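Local coordinates for aspartate aminotransferase (Leishmania major, PDB 4H51), which probably transfers the amino group of L-aspartate to 2-oxoglutarate with the help of pyridoxal 5'-phosphate, working as a homodimer, at residues V205-Q209 with E210-E214; T242-Y245 with A246-F250; M333-R336 with I337-R341; L398-E401 with T402-L406. All coordinates share one frame; numbering follows the deposited sequence. Where two conformers were deposited one is given.

Interaction 1 (V205-Q209 with E210-E214)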
loop_
_atom_site.group_PDB
_atom_site.type_symbol
_atom_site.label_atom_id
_atom_site.label_comp_id
_atom_site.label_asym_id
_atom_site.label_seq_id
_atom_site.Cartn_x
_atom_site.Cartn_y
_atom_site.Cartn_z
ATOM N N VAL B 205 1.891 -21.271 19.779
ATOM C CA VAL B 205 1.905 -22.727 19.660
ATOM C C VAL B 205 1.834 -23.122 18.209
ATOM O O VAL B 205 0.903 -22.735 17.528
ATOM C CB VAL B 205 0.744 -23.374 20.419
ATOM C CG1 VAL B 205 0.820 -24.886 20.254
ATOM C CG2 VAL B 205 0.872 -23.025 21.916
ATOM N N ASP B 206 2.838 -23.857 17.747
ATOM C CA ASP B 206 2.917 -24.313 16.380
ATOM C C ASP B 206 2.716 -25.819 16.347
ATOM O O ASP B 206 2.971 -26.515 17.346
ATOM C CB ASP B 206 4.298 -24.002 15.755
ATOM C CG ASP B 206 4.531 -22.530 15.543
ATOM O OD1 ASP B 206 3.543 -21.781 15.624
ATOM O OD2 ASP B 206 5.698 -22.130 15.285
ATOM N N PRO B 207 2.291 -26.330 15.193
ATOM C CA PRO B 207 2.376 -27.780 14.984
ATOM C C PRO B 207 3.814 -28.244 15.020
ATOM O O PRO B 207 4.679 -27.518 14.563
ATOM C CB PRO B 207 1.860 -27.968 13.568
ATOM C CG PRO B 207 1.093 -26.725 13.234
ATOM C CD PRO B 207 1.732 -25.627 14.023
ATOM N N SER B 208 4.056 -29.448 15.534
ATOM C CA SER B 208 5.344 -30.106 15.378
ATOM C C SER B 208 5.579 -30.410 13.899
ATOM O O SER B 208 4.660 -30.417 13.077
ATOM C CB SER B 208 5.349 -31.409 16.168
ATOM O OG SER B 208 4.447 -32.342 15.615
ATOM N N GLN B 209 6.806 -30.744 13.563
ATOM C CA GLN B 209 7.073 -31.188 12.179
ATOM C C GLN B 209 6.183 -32.399 11.794
ATOM O O GLN B 209 5.698 -32.496 10.674
ATOM C CB GLN B 209 8.559 -31.526 12.020
ATOM C CG GLN B 209 9.469 -30.278 12.078
ATOM C CD GLN B 209 10.926 -30.553 11.648
ATOM O OE1 GLN B 209 11.320 -31.683 11.390
ATOM N NE2 GLN B 209 11.720 -29.508 11.596
ATOM N N GLU B 210 5.959 -33.322 12.742
ATOM C CA GLU B 210 5.129 -34.487 12.503
ATOM C C GLU B 210 3.678 -34.064 12.240
ATOM O O GLU B 210 3.057 -34.551 11.294
ATOM C CB GLU B 210 5.193 -35.536 13.652
ATOM C CG GLU B 210 6.585 -36.165 13.865
ATOM C CD GLU B 210 7.568 -35.310 14.697
ATOM O OE1 GLU B 210 7.216 -34.188 15.166
ATOM O OE2 GLU B 210 8.717 -35.796 14.928
ATOM N N GLN B 211 3.142 -33.163 13.049
ATOM C CA GLN B 211 1.773 -32.611 12.789
ATOM C C GLN B 211 1.676 -31.929 11.438
ATOM O O GLN B 211 0.701 -32.125 10.701
ATOM C CB GLN B 211 1.366 -31.662 13.926
ATOM C CG GLN B 211 1.111 -32.466 15.198
ATOM C CD GLN B 211 1.001 -31.629 16.457
ATOM O OE1 GLN B 211 1.544 -30.540 16.571
ATOM N NE2 GLN B 211 0.301 -32.178 17.428
ATOM N N TRP B 212 2.703 -31.168 11.063
ATOM C CA TRP B 212 2.702 -30.550 9.735
ATOM C C TRP B 212 2.601 -31.548 8.625
ATOM O O TRP B 212 1.919 -31.283 7.644
ATOM C CB TRP B 212 3.918 -29.700 9.467
ATOM C CG TRP B 212 3.870 -28.323 10.065
ATOM C CD1 TRP B 212 4.794 -27.760 10.927
ATOM C CD2 TRP B 212 2.893 -27.282 9.823
ATOM N NE1 TRP B 212 4.445 -26.474 11.230
ATOM C CE2 TRP B 212 3.297 -26.142 10.610
ATOM C CE3 TRP B 212 1.753 -27.187 9.047
ATOM C CZ2 TRP B 212 2.584 -24.955 10.597
ATOM C CZ3 TRP B 212 1.037 -26.002 9.065
ATOM C CH2 TRP B 212 1.458 -24.913 9.789
ATOM N N ASN B 213 3.338 -32.664 8.714
ATOM C CA ASN B 213 3.241 -33.683 7.671
ATOM C C ASN B 213 1.812 -34.237 7.573
ATOM O O ASN B 213 1.277 -34.440 6.445
ATOM C CB ASN B 213 4.261 -34.808 7.926
ATOM C CG ASN B 213 4.483 -35.709 6.699
ATOM O OD1 ASN B 213 4.729 -35.232 5.590
ATOM N ND2 ASN B 213 4.463 -37.017 6.914
ATOM N N GLU B 214 1.165 -34.459 8.717
ATOM C CA GLU B 214 -0.229 -34.957 8.700
ATOM C C GLU B 214 -1.171 -33.907 8.117
ATOM O O GLU B 214 -2.055 -34.248 7.359
ATOM C CB GLU B 214 -0.722 -35.323 10.071
ATOM C CG GLU B 214 -0.099 -36.588 10.636
ATOM C CD GLU B 214 -0.854 -37.092 11.876
ATOM O OE1 GLU B 214 -2.102 -37.218 11.844
ATOM O OE2 GLU B 214 -0.196 -37.340 12.909
HETATM O O HOH W 1 2.022 -28.724 18.556
#
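Ser208 and Gln211 exchange hydrogen bonds where the chain enters helix 209-221. Ser208 OG accepts from Gln211 N at 3.0 Å, almost straight at 170°, and in return Ser208 N donates to Gln211 OE1 at 2.9 Å. With chi1 at 67°, the serine hydroxyl sits between its own backbone N and carbonyl carbon, folded back to stand in for the missing acceptor of the helix's first turn; a short polar side chain suits this N-cap place. The same hydroxyl gives a weak bond to Glu210 OE1. Backbone bonding then takes over: Trp212 N donates to Ser208 O and Asn213 N to Gln209 O.

A water adds a second link, donating to both Asp206 O and Gln211 OE1, each at 2.7 Å, so the glutamine oxygen takes two donors. The carboxylate of Asp206 turns elsewhere, to the backbone N atoms of Ala199 and His200.

The apolar part is a CH-pi contact. Pro207 CG lies over one face of the indole, 3.6 Å from the centroid of the six-membered ring of Trp212, while CB and CD lean on the same benzo part near CE2 and CZ2. Proline suits this position, being rigid and having no N-H to satisfy. Ser208 and Gln211 thus form a capping box, and Pro207 packing on Trp212 adds an apolar contact at the N-terminus of helix 209-221, which packs beside helix 245-252.

Interaction 2 (T242-Y245 with A246-F250)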
loop_
_atom_site.group_PDB
_atom_site.type_symbol
_atom_site.label_atom_id
_atom_site.label_comp_id
_atom_site.label_asym_id
_atom_site.label_seq_id
_atom_site.Cartn_x
_atom_site.Cartn_y
_atom_site.Cartn_z
ATOM N N THR B 242 15.210 -23.551 9.657
ATOM C CA THR B 242 14.327 -24.348 10.501
ATOM C C THR B 242 12.900 -23.854 10.462
ATOM O O THR B 242 11.965 -24.673 10.429
ATOM C CB THR B 242 14.798 -24.404 11.970
ATOM O OG1 THR B 242 16.125 -24.947 12.011
ATOM C CG2 THR B 242 13.874 -25.284 12.811
ATOM N N ASP B 243 12.728 -22.527 10.439
ATOM C CA ASP B 243 11.384 -21.930 10.529
ATOM C C ASP B 243 10.590 -22.079 9.260
ATOM O O ASP B 243 9.404 -22.055 9.334
ATOM C CB ASP B 243 11.391 -20.504 10.958
ATOM C CG ASP B 243 11.716 -20.339 12.417
ATOM O OD1 ASP B 243 11.908 -21.345 13.136
ATOM O OD2 ASP B 243 11.768 -19.167 12.801
ATOM N N ALA B 244 11.252 -22.364 8.150
ATOM C CA ALA B 244 10.613 -22.578 6.836
ATOM C C ALA B 244 10.131 -23.998 6.589
ATOM O O ALA B 244 9.672 -24.326 5.489
ATOM C CB ALA B 244 11.594 -22.173 5.739
ATOM N N TYR B 245 10.230 -24.877 7.584
ATOM C CA TYR B 245 9.928 -26.281 7.376
ATOM C C TYR B 245 8.550 -26.501 6.761
ATOM O O TYR B 245 8.389 -27.259 5.813
ATOM C CB TYR B 245 10.033 -27.056 8.708
ATOM C CG TYR B 245 9.810 -28.529 8.525
ATOM C CD1 TYR B 245 10.877 -29.360 8.156
ATOM C CD2 TYR B 245 8.552 -29.117 8.679
ATOM C CE1 TYR B 245 10.698 -30.712 7.974
ATOM C CE2 TYR B 245 8.370 -30.478 8.486
ATOM C CZ TYR B 245 9.454 -31.271 8.106
ATOM O OH TYR B 245 9.328 -32.641 7.912
ATOM N N ALA B 246 7.540 -25.812 7.279
ATOM C CA ALA B 246 6.180 -26.112 6.874
ATOM C C ALA B 246 5.967 -25.783 5.400
ATOM O O ALA B 246 5.506 -26.609 4.621
ATOM C CB ALA B 246 5.164 -25.408 7.788
ATOM N N ALA B 247 6.279 -24.551 5.004
ATOM C CA ALA B 247 6.173 -24.152 3.605
ATOM C C ALA B 247 7.016 -25.052 2.721
ATOM O O ALA B 247 6.578 -25.435 1.634
ATOM C CB ALA B 247 6.632 -22.689 3.433
ATOM N N ARG B 248 8.242 -25.389 3.144
ATOM C CA ARG B 248 9.113 -26.246 2.292
ATOM C C ARG B 248 8.597 -27.661 2.148
ATOM O O ARG B 248 8.671 -28.243 1.060
ATOM C CB ARG B 248 10.597 -26.270 2.748
ATOM C CG ARG B 248 11.260 -24.920 2.657
ATOM C CD ARG B 248 12.679 -24.914 3.144
ATOM N NE ARG B 248 13.219 -23.540 3.098
ATOM C CZ ARG B 248 14.403 -23.214 3.576
ATOM N NH1 ARG B 248 15.182 -24.148 4.080
ATOM N NH2 ARG B 248 14.806 -21.960 3.511
ATOM N N LEU B 249 8.033 -28.199 3.224
ATOM C CA LEU B 249 7.374 -29.531 3.176
ATOM C C LEU B 249 6.171 -29.538 2.284
ATOM O O LEU B 249 6.002 -30.455 1.484
ATOM C CB LEU B 249 6.896 -29.952 4.572
ATOM C CG LEU B 249 6.060 -31.240 4.744
ATOM C CD1 LEU B 249 6.836 -32.529 4.479
ATOM C CD2 LEU B 249 5.507 -31.218 6.160
ATOM N N PHE B 250 5.292 -28.528 2.420
ATOM C CA PHE B 250 4.113 -28.470 1.563
ATOM C C PHE B 250 4.510 -28.376 0.077
ATOM O O PHE B 250 3.885 -29.000 -0.778
ATOM C CB PHE B 250 3.161 -27.329 1.987
ATOM C CG PHE B 250 2.322 -27.617 3.230
ATOM C CD1 PHE B 250 2.855 -28.221 4.360
ATOM C CD2 PHE B 250 1.008 -27.210 3.296
ATOM C CE1 PHE B 250 2.110 -28.430 5.489
ATOM C CE2 PHE B 250 0.233 -27.438 4.430
ATOM C CZ PHE B 250 0.790 -28.066 5.525
HETATM O O HOH W 2 7.438 -23.964 9.620
#
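Arg248 reaches back over Ala244 at the first turn of helix 245-252, a short helix in the fold type I architecture of this class I aminotransferase that follows helix 240-243 after a break at Ala244. Arg248 CB lies 3.5 Å from Ala244 O; from there the side chain runs straight out, and CG passes the same oxygen. CG stands beside the backbone N (chi1 -63°) and the chain stays extended as far as NE, which lays the aliphatic part along Ala244. Arg248 CD lies 3.9 Å from Ala244 CB, and Arg248 NE comes to 3.4 Å from the same methyl. The methyl thus sits over one face of the guanidinium, displaced toward its rim; alanine is small enough to let the flat group lie so close. At the tip NE and NH2 donate to the carbonyls of Ile100 and Ile99, while NH1 makes a salt bridge with Asp241, tying the helix to helix 90-101 and to its own predecessor. Arg248 N donates to Ala244 O, and Leu249 N to Tyr245 O. A water accepts from Ala246 N and probably donates to Asp243 O. On another side of the helix the tyrosine ring leans on a leucine branch, Tyr245 CE2 lying 3.8 Å from Leu249 CD2.

Interaction 3 (M333-R336 with I337-R341)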
loop_
_atom_site.group_PDB
_atom_site.type_symbol
_atom_site.label_atom_id
_atom_site.label_comp_id
_atom_site.label_asym_id
_atom_site.label_seq_id
_atom_site.Cartn_x
_atom_site.Cartn_y
_atom_site.Cartn_z
ATOM N N MET B 333 18.303 -11.882 18.441
ATOM C CA MET B 333 16.975 -11.387 18.818
ATOM C C MET B 333 16.080 -12.516 19.358
ATOM O O MET B 333 15.457 -12.417 20.429
ATOM C CB MET B 333 16.297 -10.702 17.609
ATOM C CG MET B 333 16.917 -9.363 17.221
ATOM S SD MET B 333 16.675 -8.832 15.518
ATOM C CE MET B 333 14.919 -8.482 15.516
ATOM N N ALA B 334 16.010 -13.604 18.617
ATOM C CA ALA B 334 15.292 -14.780 19.059
ATOM C C ALA B 334 15.766 -15.300 20.405
ATOM O O ALA B 334 14.942 -15.683 21.260
ATOM C CB ALA B 334 15.379 -15.872 17.991
ATOM N N GLU B 335 17.084 -15.298 20.616
ATOM C CA GLU B 335 17.643 -15.773 21.866
ATOM C C GLU B 335 17.235 -14.836 23.019
ATOM O O GLU B 335 16.941 -15.312 24.112
ATOM C CB GLU B 335 19.161 -15.909 21.777
ATOM C CG GLU B 335 19.922 -16.070 23.081
ATOM C CD GLU B 335 19.642 -17.358 23.811
ATOM O OE1 GLU B 335 19.126 -18.337 23.213
ATOM O OE2 GLU B 335 19.954 -17.391 25.020
ATOM N N ARG B 336 17.200 -13.505 22.780
ATOM C CA ARG B 336 16.816 -12.582 23.860
ATOM C C ARG B 336 15.376 -12.829 24.284
ATOM O O ARG B 336 15.031 -12.748 25.469
ATOM C CB ARG B 336 17.011 -11.108 23.464
ATOM C CG ARG B 336 17.040 -10.145 24.652
ATOM C CD ARG B 336 16.898 -8.686 24.235
ATOM N NE ARG B 336 15.480 -8.367 24.001
ATOM C CZ ARG B 336 14.556 -8.224 24.956
ATOM N NH1 ARG B 336 14.870 -8.322 26.250
ATOM N NH2 ARG B 336 13.296 -7.958 24.607
ATOM N N ILE B 337 14.533 -13.124 23.313
ATOM C CA ILE B 337 13.132 -13.477 23.609
ATOM C C ILE B 337 13.083 -14.700 24.489
ATOM O O ILE B 337 12.321 -14.743 25.470
ATOM C CB ILE B 337 12.313 -13.721 22.329
ATOM C CG1 ILE B 337 12.228 -12.403 21.513
ATOM C CG2 ILE B 337 10.901 -14.217 22.687
ATOM C CD1 ILE B 337 11.690 -12.561 20.102
ATOM N N ARG B 338 13.868 -15.724 24.148
ATOM C CA ARG B 338 13.920 -16.903 25.001
ATOM C C ARG B 338 14.349 -16.600 26.421
ATOM O O ARG B 338 13.800 -17.202 27.340
ATOM C CB ARG B 338 14.859 -17.972 24.450
ATOM C CG ARG B 338 14.366 -18.728 23.249
ATOM C CD ARG B 338 15.448 -19.760 22.888
ATOM N NE ARG B 338 15.375 -19.846 21.467
ATOM C CZ ARG B 338 16.267 -19.449 20.568
ATOM N NH1 ARG B 338 17.518 -19.092 20.837
ATOM N NH2 ARG B 338 15.881 -19.556 19.318
ATOM N N THR B 339 15.339 -15.707 26.615
ATOM C CA THR B 339 15.796 -15.325 27.936
ATOM C C THR B 339 14.691 -14.619 28.718
ATOM O O THR B 339 14.561 -14.835 29.922
ATOM C CB THR B 339 17.139 -14.506 27.971
ATOM O OG1 THR B 339 16.964 -13.135 27.544
ATOM C CG2 THR B 339 18.199 -15.178 27.097
ATOM N N MET B 340 13.858 -13.842 28.025
ATOM C CA MET B 340 12.704 -13.208 28.696
ATOM C C MET B 340 11.660 -14.258 29.120
ATOM O O MET B 340 11.085 -14.180 30.207
ATOM C CB MET B 340 12.081 -12.141 27.757
ATOM C CG MET B 340 13.004 -10.936 27.504
ATOM S SD MET B 340 13.522 -10.054 28.994
ATOM C CE MET B 340 15.156 -10.724 29.449
ATOM N N ARG B 341 11.425 -15.253 28.289
ATOM C CA ARG B 341 10.434 -16.280 28.648
ATOM C C ARG B 341 10.937 -17.069 29.866
ATOM O O ARG B 341 10.212 -17.327 30.825
ATOM C CB ARG B 341 10.195 -17.241 27.503
ATOM C CG ARG B 341 9.624 -16.675 26.243
ATOM C CD ARG B 341 9.619 -17.769 25.197
ATOM N NE ARG B 341 8.989 -17.322 23.967
ATOM C CZ ARG B 341 7.683 -17.132 23.795
ATOM N NH1 ARG B 341 6.822 -17.388 24.775
ATOM N NH2 ARG B 341 7.233 -16.682 22.621
#
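Glu335 and Arg338 form an i to i+3 salt bridge in the middle of helix 320-350, a long alpha-helix of this aminotransferase. Arg338 NH1 donates to Glu335 OE1 at 3.0 Å, using the anti lone pair of the oxygen, the one directed away from OE2. The oxygen lies almost in the guanidinium plane, though carboxylate and guanidinium are turned 52° against each other, and the single bond from NH1 carries the salt bridge. Glu335 CG stands opposite its backbone N (chi1 166°) and the chain then bends at chi2, which swings the acid round to the arginine. The long, flexible chains of both residues suit the solvent-facing side of the helix, Glu335 being exposed and Arg338 partly so.

The backbone carbonyls are used in the regular pattern: Met333 O accepts from Ile337 N, Ala334 O from Arg338 N and Glu335 O from Thr339 N. Arg336 O takes two donors on one face of its carbonyl plane, Met340 N at 3.0 Å and Thr339 OG1 at 2.9 Å. The threonine hydroxyl is thereby satisfied within its own helix, an economical solution for a polar beta-branched residue.

Arg336 is buried and must find its partners farther off. NH2 donates to Leu398 O, with a weak bond to Arg55 O, and NE makes another weak one to Tyr54 OH. Met340 folds back beside this group, its supple thioether chain bent at chi2 and chi3. Its CG and SD both approach the guanidinium, with Met340 SD 3.5 Å from Arg336 NH1.

Interaction 4 (L398-E401 with T402-L406)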
loop_
_atom_site.group_PDB
_atom_site.type_symbol
_atom_site.label_atom_id
_atom_site.label_comp_id
_atom_site.label_asym_id
_atom_site.label_seq_id
_atom_site.Cartn_x
_atom_site.Cartn_y
_atom_site.Cartn_z
ATOM N N LEU B 398 9.660 -7.288 26.588
ATOM C CA LEU B 398 10.127 -7.370 27.959
ATOM C C LEU B 398 11.605 -7.016 28.125
ATOM O O LEU B 398 12.418 -7.193 27.220
ATOM C CB LEU B 398 9.918 -8.778 28.504
ATOM C CG LEU B 398 8.515 -9.234 28.771
ATOM C CD1 LEU B 398 8.485 -10.746 29.054
ATOM C CD2 LEU B 398 7.840 -8.407 29.873
ATOM N N THR B 399 11.924 -6.548 29.316
ATOM C CA THR B 399 13.284 -6.482 29.834
ATOM C C THR B 399 13.353 -7.408 31.053
ATOM O O THR B 399 12.314 -7.849 31.576
ATOM C CB THR B 399 13.629 -5.048 30.250
ATOM O OG1 THR B 399 12.878 -4.674 31.414
ATOM C CG2 THR B 399 13.391 -4.042 29.062
ATOM N N HIS B 400 14.566 -7.726 31.499
ATOM C CA HIS B 400 14.740 -8.479 32.743
ATOM C C HIS B 400 13.794 -7.944 33.783
ATOM O O HIS B 400 13.015 -8.685 34.381
ATOM C CB HIS B 400 16.188 -8.387 33.231
ATOM C CG HIS B 400 16.417 -9.029 34.582
ATOM N ND1 HIS B 400 16.514 -10.377 34.741
ATOM C CD2 HIS B 400 16.531 -8.471 35.859
ATOM C CE1 HIS B 400 16.686 -10.659 36.046
ATOM N NE2 HIS B 400 16.709 -9.491 36.731
ATOM N N GLU B 401 13.845 -6.640 33.980
ATOM C CA GLU B 401 13.042 -5.957 34.981
ATOM C C GLU B 401 11.532 -6.170 34.770
ATOM O O GLU B 401 10.813 -6.535 35.719
ATOM C CB GLU B 401 13.437 -4.482 34.980
ATOM C CG GLU B 401 12.779 -3.540 35.982
ATOM C CD GLU B 401 13.355 -2.115 35.890
ATOM O OE1 GLU B 401 12.954 -1.332 34.999
ATOM O OE2 GLU B 401 14.204 -1.757 36.720
ATOM N N THR B 402 11.029 -5.972 33.556
ATOM C CA THR B 402 9.577 -6.077 33.342
ATOM C C THR B 402 9.106 -7.538 33.239
ATOM O O THR B 402 7.956 -7.807 33.513
ATOM C CB THR B 402 9.068 -5.196 32.161
ATOM O OG1 THR B 402 9.764 -5.538 30.949
ATOM C CG2 THR B 402 9.316 -3.685 32.480
ATOM N N ALA B 403 10.008 -8.476 32.923
ATOM C CA ALA B 403 9.693 -9.910 33.022
ATOM C C ALA B 403 9.323 -10.308 34.465
ATOM O O ALA B 403 8.336 -11.040 34.714
ATOM C CB ALA B 403 10.873 -10.751 32.544
ATOM N N LEU B 404 10.146 -9.870 35.404
ATOM C CA LEU B 404 9.865 -10.103 36.821
ATOM C C LEU B 404 8.544 -9.422 37.184
ATOM O O LEU B 404 7.733 -10.015 37.854
ATOM C CB LEU B 404 11.014 -9.589 37.689
ATOM C CG LEU B 404 12.395 -10.282 37.516
ATOM C CD1 LEU B 404 13.425 -9.666 38.440
ATOM C CD2 LEU B 404 12.358 -11.802 37.694
ATOM N N MET B 405 8.305 -8.202 36.707
ATOM C CA MET B 405 7.056 -7.503 37.007
ATOM C C MET B 405 5.844 -8.208 36.417
ATOM O O MET B 405 4.790 -8.231 37.044
ATOM C CB MET B 405 7.060 -6.082 36.483
ATOM C CG MET B 405 7.941 -5.139 37.281
ATOM S SD MET B 405 8.401 -3.679 36.344
ATOM C CE MET B 405 6.758 -3.035 35.946
ATOM N N LEU B 406 6.005 -8.775 35.226
ATOM C CA LEU B 406 4.949 -9.549 34.596
ATOM C C LEU B 406 4.683 -10.807 35.386
ATOM O O LEU B 406 3.520 -11.102 35.684
ATOM C CB LEU B 406 5.289 -9.896 33.143
ATOM C CG LEU B 406 4.400 -10.931 32.460
ATOM C CD1 LEU B 406 2.963 -10.405 32.373
ATOM C CD2 LEU B 406 4.933 -11.294 31.054
#
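Thr399 and Thr402 hold their hydroxyls in the same rotamer, OG1 between backbone N and carbonyl carbon (chi1 69° and 57°), and this brings each oxygen to the other residue's backbone. Thr399 N donates to Thr402 OG1 at 2.9 Å in a bond that is nearly straight, 177°. Thr402 N returns the bond to Thr399 OG1 at 3.1 Å. The two N-H groups, which have no helical carbonyl behind them, are thus both satisfied by side chains; threonine suits both places because its hydroxyl is one carbon from the backbone, short enough to fold back onto a nearby N-H. Behind the pair, Ala403 N donates to Thr399 O at 2.7 Å, followed by Leu404 N to His400 O and Met405 N to Glu401 O as the helix settles into its regular turns.

Leu398, just before the cap, folds back along the helix. Leu398 CD2 lies 3.6 Å from Thr402 OG1, and Leu398 CD1 is 4.1 Å from Leu406 CD2 and 4.2 Å from Ala403 CB. These buried apolar groups fit the inner side of the turn, where Leu398 and Ala403 also meet helix 320-350; the small alanine allows close approach there. On the outer side, Leu404 reaches over one face of the exposed His400 ring, with Leu404 CD1 3.7 Å from His400 NE2.

This is a capping box with Thr399 as N-cap, backed by a leucine that packs from before the cap onto the following turns, and it starts helix 400-416, the last helix of the chain.

The four contacts follow one another along the chain and fall into two pairs. Interactions 1 and 2 have centres 10 Å apart and touch: helices 209-221 and 245-252 pack side by side, with Trp212 against Ala246 and Asn213 against Leu249, strand 225-230 of the mixed sheet lying between them in sequence. Interactions 3 and 4, with centres 12 Å apart, also touch, the sulfur of Met340 packing near Thr399. Between the pairs the centres are 22 to 33 Å apart and nothing touches. The first pair thus joins two neighbouring helices beside the mixed sheet, while the second joins the long helix 320-350 to the C-terminal helix 400-416. Both capping boxes therefore start helices that pack on a neighbour bearing another of these contacts.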